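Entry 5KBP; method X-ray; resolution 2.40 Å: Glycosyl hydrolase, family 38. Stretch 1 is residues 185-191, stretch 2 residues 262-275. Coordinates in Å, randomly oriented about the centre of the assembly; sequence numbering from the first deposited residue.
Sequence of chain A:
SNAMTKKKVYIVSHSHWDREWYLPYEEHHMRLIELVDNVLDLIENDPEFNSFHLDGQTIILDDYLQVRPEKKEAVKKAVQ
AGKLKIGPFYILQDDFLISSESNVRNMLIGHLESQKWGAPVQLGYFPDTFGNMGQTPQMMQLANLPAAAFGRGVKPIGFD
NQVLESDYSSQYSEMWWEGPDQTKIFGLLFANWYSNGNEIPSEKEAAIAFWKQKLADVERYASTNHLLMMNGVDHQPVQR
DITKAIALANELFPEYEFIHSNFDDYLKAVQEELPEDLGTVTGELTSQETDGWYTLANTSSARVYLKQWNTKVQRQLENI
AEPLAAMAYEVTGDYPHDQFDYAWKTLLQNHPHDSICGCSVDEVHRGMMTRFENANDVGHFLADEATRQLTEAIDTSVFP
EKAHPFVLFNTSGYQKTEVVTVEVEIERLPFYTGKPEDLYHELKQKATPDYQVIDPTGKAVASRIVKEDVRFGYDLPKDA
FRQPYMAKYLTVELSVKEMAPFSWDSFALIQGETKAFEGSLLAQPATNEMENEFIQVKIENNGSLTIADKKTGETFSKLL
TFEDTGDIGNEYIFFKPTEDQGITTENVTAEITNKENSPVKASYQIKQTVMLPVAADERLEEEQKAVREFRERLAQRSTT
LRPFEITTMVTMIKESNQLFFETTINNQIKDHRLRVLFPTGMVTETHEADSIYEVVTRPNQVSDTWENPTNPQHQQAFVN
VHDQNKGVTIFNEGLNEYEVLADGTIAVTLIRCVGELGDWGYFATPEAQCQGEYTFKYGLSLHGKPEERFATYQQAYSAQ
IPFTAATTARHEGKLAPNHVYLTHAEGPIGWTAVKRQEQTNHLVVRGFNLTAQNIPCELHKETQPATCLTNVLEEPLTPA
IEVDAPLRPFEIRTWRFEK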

ATOM      1  N   ILE A 185     -36.619 -15.847   3.232  1.00 49.84           N
ATOM      2  CA  ILE A 185     -35.680 -16.732   2.558  1.00 49.72           C
ATOM      3  C   ILE A 185     -35.472 -17.970   3.427  1.00 51.58           C
ATOM      4  O   ILE A 185     -35.881 -18.022   4.586  1.00 56.51           O
ATOM      5  CB  ILE A 185     -34.333 -16.046   2.260  1.00 48.56           C
ATOM      6  CG1 ILE A 185     -33.631 -15.664   3.565  1.00 51.01           C
ATOM      7  CG2 ILE A 185     -34.540 -14.821   1.388  1.00 48.67           C
ATOM      8  CD1 ILE A 185     -32.203 -15.196   3.381  1.00 45.62           C
ATOM      9  N   PHE A 186     -34.821 -18.973   2.844  1.00 49.33           N
ATOM     10  CA  PHE A 186     -34.472 -20.189   3.566  1.00 50.48           C
ATOM     11  C   PHE A 186     -33.129 -20.000   4.260  1.00 50.73           C
ATOM     12  O   PHE A 186     -32.144 -19.610   3.624  1.00 48.65           O
ATOM     13  CB  PHE A 186     -34.418 -21.388   2.620  1.00 47.39           C
ATOM     14  CG  PHE A 186     -33.936 -22.651   3.274  1.00 48.33           C
ATOM     15  CD1 PHE A 186     -34.746 -23.332   4.167  1.00 52.76           C
ATOM     16  CD2 PHE A 186     -32.677 -23.155   2.998  1.00 50.24           C
ATOM     17  CE1 PHE A 186     -34.307 -24.492   4.775  1.00 54.00           C
ATOM     18  CE2 PHE A 186     -32.233 -24.317   3.602  1.00 51.19           C
ATOM     19  CZ  PHE A 186     -33.050 -24.985   4.492  1.00 48.32           C
ATOM     20  N   GLY A 187     -33.092 -20.277   5.561  1.00 51.94           N
ATOM     21  CA  GLY A 187     -31.895 -20.105   6.365  1.00 50.43           C
ATOM     22  C   GLY A 187     -31.262 -21.448   6.692  1.00 49.77           C
ATOM     23  O   GLY A 187     -31.931 -22.352   7.196  1.00 57.85           O
ATOM     24  N   LEU A 188     -29.968 -21.559   6.396  1.00 44.92           N
ATOM     25  CA  LEU A 188     -29.181 -22.753   6.689  1.00 43.37           C
ATOM     26  C   LEU A 188     -28.145 -22.385   7.744  1.00 47.82           C
ATOM     27  O   LEU A 188     -27.194 -21.651   7.458  1.00 52.82           O
ATOM     28  CB  LEU A 188     -28.517 -23.297   5.425  1.00 41.99           C
ATOM     29  CG  LEU A 188     -27.706 -24.589   5.566  1.00 53.42           C
ATOM     30  CD1 LEU A 188     -28.579 -25.712   6.104  1.00 58.84           C
ATOM     31  CD2 LEU A 188     -27.076 -24.983   4.238  1.00 56.45           C
ATOM     32  N   LEU A 189     -28.328 -22.893   8.957  1.00 46.51           N
ATOM     33  CA  LEU A 189     -27.462 -22.568  10.081  1.00 49.41           C
ATOM     34  C   LEU A 189     -26.396 -23.642  10.249  1.00 48.12           C
ATOM     35  O   LEU A 189     -26.707 -24.838  10.253  1.00 50.44           O
ATOM     36  CB  LEU A 189     -28.272 -22.434  11.371  1.00 48.27           C
ATOM     37  CG  LEU A 189     -27.460 -22.351  12.666  1.00 49.64           C
ATOM     38  CD1 LEU A 189     -26.661 -21.058  12.728  1.00 45.80           C
ATOM     39  CD2 LEU A 189     -28.365 -22.492  13.880  1.00 53.21           C
ATOM     40  N   PHE A 190     -25.141 -23.211  10.385  1.00 46.36           N
ATOM     41  CA  PHE A 190     -24.055 -24.111  10.767  1.00 51.19           C
ATOM     42  C   PHE A 190     -24.154 -24.324  12.275  1.00 58.30           C
ATOM     43  O   PHE A 190     -23.418 -23.740  13.074  1.00 58.73           O
ATOM     44  CB  PHE A 190     -22.700 -23.543  10.358  1.00 43.10           C
ATOM     45  CG  PHE A 190     -22.566 -23.290   8.881  1.00 43.73           C
ATOM     46  CD1 PHE A 190     -22.625 -24.337   7.978  1.00 41.15           C
ATOM     47  CD2 PHE A 190     -22.366 -22.007   8.398  1.00 46.69           C
ATOM     48  CE1 PHE A 190     -22.501 -24.109   6.620  1.00 38.33           C
ATOM     49  CE2 PHE A 190     -22.240 -21.772   7.042  1.00 49.28           C
ATOM     50  CZ  PHE A 190     -22.306 -22.825   6.152  1.00 48.72           C
ATOM     51  N   ALA A 191     -25.108 -25.177  12.667  1.00 62.83           N
ATOM     52  CA  ALA A 191     -25.387 -25.380  14.085  1.00 60.65           C
ATOM     53  C   ALA A 191     -24.208 -26.019  14.804  1.00 56.89           C
ATOM     54  O   ALA A 191     -24.052 -25.844  16.018  1.00 65.85           O
ATOM     55  CB  ALA A 191     -26.644 -26.232  14.259  1.00 54.81           C
ATOM     56  N   ASN A 262     -22.312 -30.777  -2.680  1.00 45.13           N
ATOM     57  CA  ASN A 262     -22.134 -29.338  -2.816  1.00 45.02           C
ATOM     58  C   ASN A 262     -23.410 -28.654  -2.348  1.00 47.89           C
ATOM     59  O   ASN A 262     -24.446 -29.295  -2.158  1.00 53.60           O
ATOM     60  CB  ASN A 262     -21.794 -28.953  -4.259  1.00 39.33           C
ATOM     61  CG  ASN A 262     -22.758 -29.552  -5.263  1.00 44.38           C
ATOM     62  OD1 ASN A 262     -23.862 -29.043  -5.458  1.00 55.08           O
ATOM     63  ND2 ASN A 262     -22.345 -30.636  -5.910  1.00 42.70           N
ATOM     64  N   PHE A 263     -23.322 -27.334  -2.173  1.00 44.93           N
ATOM     65  CA  PHE A 263     -24.449 -26.589  -1.620  1.00 46.07           C
ATOM     66  C   PHE A 263     -25.653 -26.584  -2.554  1.00 53.20           C
ATOM     67  O   PHE A 263     -26.795 -26.559  -2.081  1.00 64.80           O
ATOM     68  CB  PHE A 263     -24.024 -25.159  -1.294  1.00 50.37           C
ATOM     69  CG  PHE A 263     -23.352 -25.022   0.037  1.00 52.87           C
ATOM     70  CD1 PHE A 263     -24.053 -25.278   1.203  1.00 44.76           C
ATOM     71  CD2 PHE A 263     -22.025 -24.634   0.126  1.00 53.38           C
ATOM     72  CE1 PHE A 263     -23.444 -25.154   2.434  1.00 42.33           C
ATOM     73  CE2 PHE A 263     -21.411 -24.507   1.355  1.00 43.41           C
ATOM     74  CZ  PHE A 263     -22.121 -24.767   2.510  1.00 46.45           C
ATOM     75  N   ASP A 264     -25.429 -26.610  -3.869  1.00 49.31           N
ATOM     76  CA  ASP A 264     -26.548 -26.629  -4.807  1.00 48.48           C
ATOM     77  C   ASP A 264     -27.371 -27.903  -4.660  1.00 54.64           C
ATOM     78  O   ASP A 264     -28.606 -27.859  -4.620  1.00 54.66           O
ATOM     79  CB  ASP A 264     -26.034 -26.483  -6.238  1.00 57.81           C
ATOM     80  CG  ASP A 264     -25.446 -25.116  -6.506  1.00 71.44           C
ATOM     81  OD1 ASP A 264     -26.043 -24.116  -6.055  1.00 69.74           O
ATOM     82  OD2 ASP A 264     -24.387 -25.042  -7.163  1.00 78.07           O
ATOM     83  N   ASP A 265     -26.699 -29.055  -4.578  1.00 51.77           N
ATOM     84  CA  ASP A 265     -27.412 -30.321  -4.445  1.00 55.91           C
ATOM     85  C   ASP A 265     -28.044 -30.467  -3.065  1.00 47.24           C
ATOM     86  O   ASP A 265     -29.164 -30.977  -2.943  1.00 53.31           O
ATOM     87  CB  ASP A 265     -26.467 -31.490  -4.723  1.00 56.22           C
ATOM     88  CG  ASP A 265     -26.085 -31.594  -6.186  1.00 60.17           C
ATOM     89  OD1 ASP A 265     -26.795 -31.003  -7.027  1.00 59.64           O
ATOM     90  OD2 ASP A 265     -25.081 -32.270  -6.495  1.00 63.56           O
ATOM     91  N   TYR A 266     -27.346 -30.032  -2.013  1.00 42.74           N
ATOM     92  CA  TYR A 266     -27.895 -30.150  -0.665  1.00 46.76           C
ATOM     93  C   TYR A 266     -29.140 -29.287  -0.499  1.00 52.30           C
ATOM     94  O   TYR A 266     -30.159 -29.744   0.031  1.00 48.86           O
ATOM     95  CB  TYR A 266     -26.839 -29.773   0.375  1.00 43.03           C
ATOM     96  CG  TYR A 266     -27.358 -29.820   1.797  1.00 50.25           C
ATOM     97  CD1 TYR A 266     -27.616 -31.032   2.422  1.00 53.28           C
ATOM     98  CD2 TYR A 266     -27.594 -28.652   2.513  1.00 44.07           C
ATOM     99  CE1 TYR A 266     -28.093 -31.084   3.721  1.00 53.57           C
ATOM    100  CE2 TYR A 266     -28.070 -28.695   3.814  1.00 48.43           C
ATOM    101  CZ  TYR A 266     -28.318 -29.914   4.412  1.00 56.75           C
ATOM    102  OH  TYR A 266     -28.791 -29.965   5.705  1.00 59.19           O
ATOM    103  N   LEU A 267     -29.073 -28.029  -0.948  1.00 51.73           N
ATOM    104  CA  LEU A 267     -30.205 -27.118  -0.795  1.00 50.26           C
ATOM    105  C   LEU A 267     -31.447 -27.646  -1.502  1.00 58.32           C
ATOM    106  O   LEU A 267     -32.564 -27.518  -0.986  1.00 62.06           O
ATOM    107  CB  LEU A 267     -29.837 -25.732  -1.326  1.00 49.97           C
ATOM    108  CG  LEU A 267     -28.946 -24.872  -0.427  1.00 53.23           C
ATOM    109  CD1 LEU A 267     -28.480 -23.627  -1.163  1.00 55.93           C
ATOM    110  CD2 LEU A 267     -29.687 -24.500   0.846  1.00 55.85           C
ATOM    111  N   LYS A 268     -31.274 -28.237  -2.686  1.00 58.35           N
ATOM    112  CA  LYS A 268     -32.415 -28.800  -3.400  1.00 56.37           C
ATOM    113  C   LYS A 268     -33.024 -29.967  -2.632  1.00 62.83           C
ATOM    114  O   LYS A 268     -34.250 -30.131  -2.603  1.00 73.60           O
ATOM    115  CB  LYS A 268     -31.987 -29.242  -4.799  1.00 46.51           C
ATOM    116  CG  LYS A 268     -33.070 -29.963  -5.586  1.00 57.07           C
ATOM    117  CD  LYS A 268     -32.486 -30.676  -6.795  1.00 70.02           C
ATOM    118  CE  LYS A 268     -33.500 -31.608  -7.438  1.00 81.67           C
ATOM    119  NZ  LYS A 268     -32.861 -32.519  -8.428  1.00 90.26           N
ATOM    120  N   ALA A 269     -32.184 -30.780  -1.988  1.00 62.00           N
ATOM    121  CA  ALA A 269     -32.671 -31.981  -1.317  1.00 64.55           C
ATOM    122  C   ALA A 269     -33.307 -31.666   0.032  1.00 60.83           C
ATOM    123  O   ALA A 269     -34.343 -32.245   0.379  1.00 60.20           O
ATOM    124  CB  ALA A 269     -31.528 -32.983  -1.142  1.00 55.77           C
ATOM    125  N   VAL A 270     -32.710 -30.758   0.808  1.00 49.46           N
ATOM    126  CA  VAL A 270     -33.194 -30.524   2.167  1.00 53.00           C
ATOM    127  C   VAL A 270     -34.500 -29.737   2.148  1.00 55.51           C
ATOM    128  O   VAL A 270     -35.399 -29.986   2.961  1.00 63.12           O
ATOM    129  CB  VAL A 270     -32.110 -29.826   3.013  1.00 50.35           C
ATOM    130  CG1 VAL A 270     -31.759 -28.458   2.443  1.00 52.38           C
ATOM    131  CG2 VAL A 270     -32.562 -29.701   4.460  1.00 53.38           C
ATOM    132  N   GLN A 271     -34.638 -28.790   1.217  1.00 48.74           N
ATOM    133  CA  GLN A 271     -35.840 -27.968   1.142  1.00 57.38           C
ATOM    134  C   GLN A 271     -37.025 -28.703   0.533  1.00 67.03           C
ATOM    135  O   GLN A 271     -38.149 -28.194   0.597  1.00 76.70           O
ATOM    136  CB  GLN A 271     -35.556 -26.697   0.339  1.00 53.30           C
ATOM    137  CG  GLN A 271     -34.531 -25.776   0.979  1.00 51.30           C
ATOM    138  CD  GLN A 271     -34.179 -24.594   0.099  1.00 56.27           C
ATOM    139  OE1 GLN A 271     -34.988 -23.687  -0.097  1.00 67.03           O
ATOM    140  NE2 GLN A 271     -32.967 -24.602  -0.443  1.00 50.78           N
ATOM    141  N   GLU A 272     -36.802 -29.880  -0.052  1.00 71.00           N
ATOM    142  CA  GLU A 272     -37.897 -30.646  -0.634  1.00 82.36           C
ATOM    143  C   GLU A 272     -38.664 -31.428   0.425  1.00 86.75           C
ATOM    144  O   GLU A 272     -39.851 -31.716   0.238  1.00 86.47           O
ATOM    145  CB  GLU A 272     -37.348 -31.588  -1.708  1.00 91.51           C
ATOM    146  CG  GLU A 272     -38.384 -32.140  -2.669  1.00106.97           C
ATOM    147  CD  GLU A 272     -37.763 -32.611  -3.970  1.00118.55           C
ATOM    148  OE1 GLU A 272     -38.159 -32.103  -5.039  1.00121.39           O
ATOM    149  OE2 GLU A 272     -36.864 -33.478  -3.922  1.00120.16           O
ATOM    150  N   GLU A 273     -38.014 -31.763   1.538  1.00 88.95           N
ATOM    151  CA  GLU A 273     -38.622 -32.509   2.632  1.00 90.84           C
ATOM    152  C   GLU A 273     -38.654 -31.671   3.905  1.00 84.07           C
ATOM    153  O   GLU A 273     -38.373 -32.157   5.002  1.00 85.85           O
ATOM    154  CB  GLU A 273     -37.879 -33.822   2.865  1.00 98.45           C
ATOM    155  CG  GLU A 273     -37.708 -34.663   1.609  1.00113.55           C
ATOM    156  CD  GLU A 273     -36.722 -35.801   1.795  1.00128.73           C
ATOM    157  OE1 GLU A 273     -36.294 -36.038   2.943  1.00133.32           O
ATOM    158  OE2 GLU A 273     -36.371 -36.454   0.790  1.00134.28           O
ATOM    159  N   LEU A 274     -39.002 -30.400   3.768  1.00 80.61           N
ATOM    160  CA  LEU A 274     -38.994 -29.479   4.900  1.00 74.36           C
ATOM    161  C   LEU A 274     -40.294 -29.606   5.688  1.00 78.51           C
ATOM    162  O   LEU A 274     -41.376 -29.555   5.096  1.00 85.61           O
ATOM    163  CB  LEU A 274     -38.813 -28.046   4.410  1.00 62.00           C
ATOM    164  CG  LEU A 274     -37.780 -27.168   5.116  1.00 59.09           C
ATOM    165  CD1 LEU A 274     -36.429 -27.862   5.171  1.00 48.75           C
ATOM    166  CD2 LEU A 274     -37.663 -25.826   4.410  1.00 51.42           C
ATOM    167  N   PRO A 275     -40.231 -29.770   7.008  1.00 73.52           N
ATOM    168  CA  PRO A 275     -41.462 -29.911   7.793  1.00 73.58           C
ATOM    169  C   PRO A 275     -42.211 -28.592   7.914  1.00 78.11           C
ATOM    170  O   PRO A 275     -41.663 -27.505   7.726  1.00 72.43           O
ATOM    171  CB  PRO A 275     -40.958 -30.389   9.158  1.00 69.17           C
ATOM    172  CG  PRO A 275     -39.567 -29.859   9.244  1.00 65.40           C
ATOM    173  CD  PRO A 275     -39.022 -29.892   7.841  1.00 61.99           C
TER

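The strand at residues 185–189 packs against the helix that begins at Phe263 entirely through side chains; no hydrogen bond joins the two stretches, and the contact buries 360 Å² in total. Alternation along the strand selects the residues that take part. The CA-to-CB bonds of Phe186 and Leu188 point toward the helix, whereas Gly187 between them has no side chain and makes no contact. The axes approach to 11.2 Å at an angle of 114°, a gap filled by large apolar groups.

Phe186 contributes most. With chi1 at 175° (t), its ring extends from the strand to lie among Leu267, Val270, Gln271 and Leu274. Leu267 CD2 meets the ring edge, 3.8 Å from Phe186 CE2, while Val270 CG1 lies 4.2 Å from Phe186 CZ. Leu274, beyond the regular helix, brings its CD2 to 3.6 Å from Phe186 CE1; its chi1 of -133° falls between the usual wells.

One face of the Phe186 ring is covered by Gln271. The CG of Gln271 sits 3.6 Å from the centroid of the Phe186 ring and only 6° off the ring normal, a well-centred CH-pi contact. The m, t conformation of Gln271 (chi1 -64°, chi2 175°) sets its aliphatic portion over the ring, and chi3 of 71° accompanies a folded-back amide: Gln271 NE2 donates a weak hydrogen bond to Leu267 O at 3.0 Å. The amide nitrogen thus finds a partner on its own stretch, while Gln271 CD remains 3.6 Å from Phe186 CD2.

Leu188, also t at chi1 (-177°) and p at chi2 (58°), reaches the preceding part of the helix with both methyl groups. Both methyls pack against Tyr266, with Leu188 CD1 3.8 Å and Leu188 CD2 3.9 Å from Tyr266 CE2; Leu188 CD2 also meets the edge of the Phe263 ring, 4.1 Å from Phe263 CE1. Leu188 CD2 also approaches Leu267 CD2 at 4.3 Å, so Leu267 touches both Phe186 and Leu188.

Several of these side chains leave their backbones sideways and gain contact through their ends. Tyr266 does so with chi1 t (178°), Phe263 and Leu267 with chi1 m (-83° and -77°). Phe190, past the strand and m at chi1 (-59°), likewise brings its ring tip inward, with Phe190 CZ 4.1 Å from Phe263 CZ.

Away from the contact, Asn262 caps the helix. Its chi1 of 51° (p) places OD1 to accept from Asp265 N, with Asn262 OD1 and Asp265 N 3.0 Å apart.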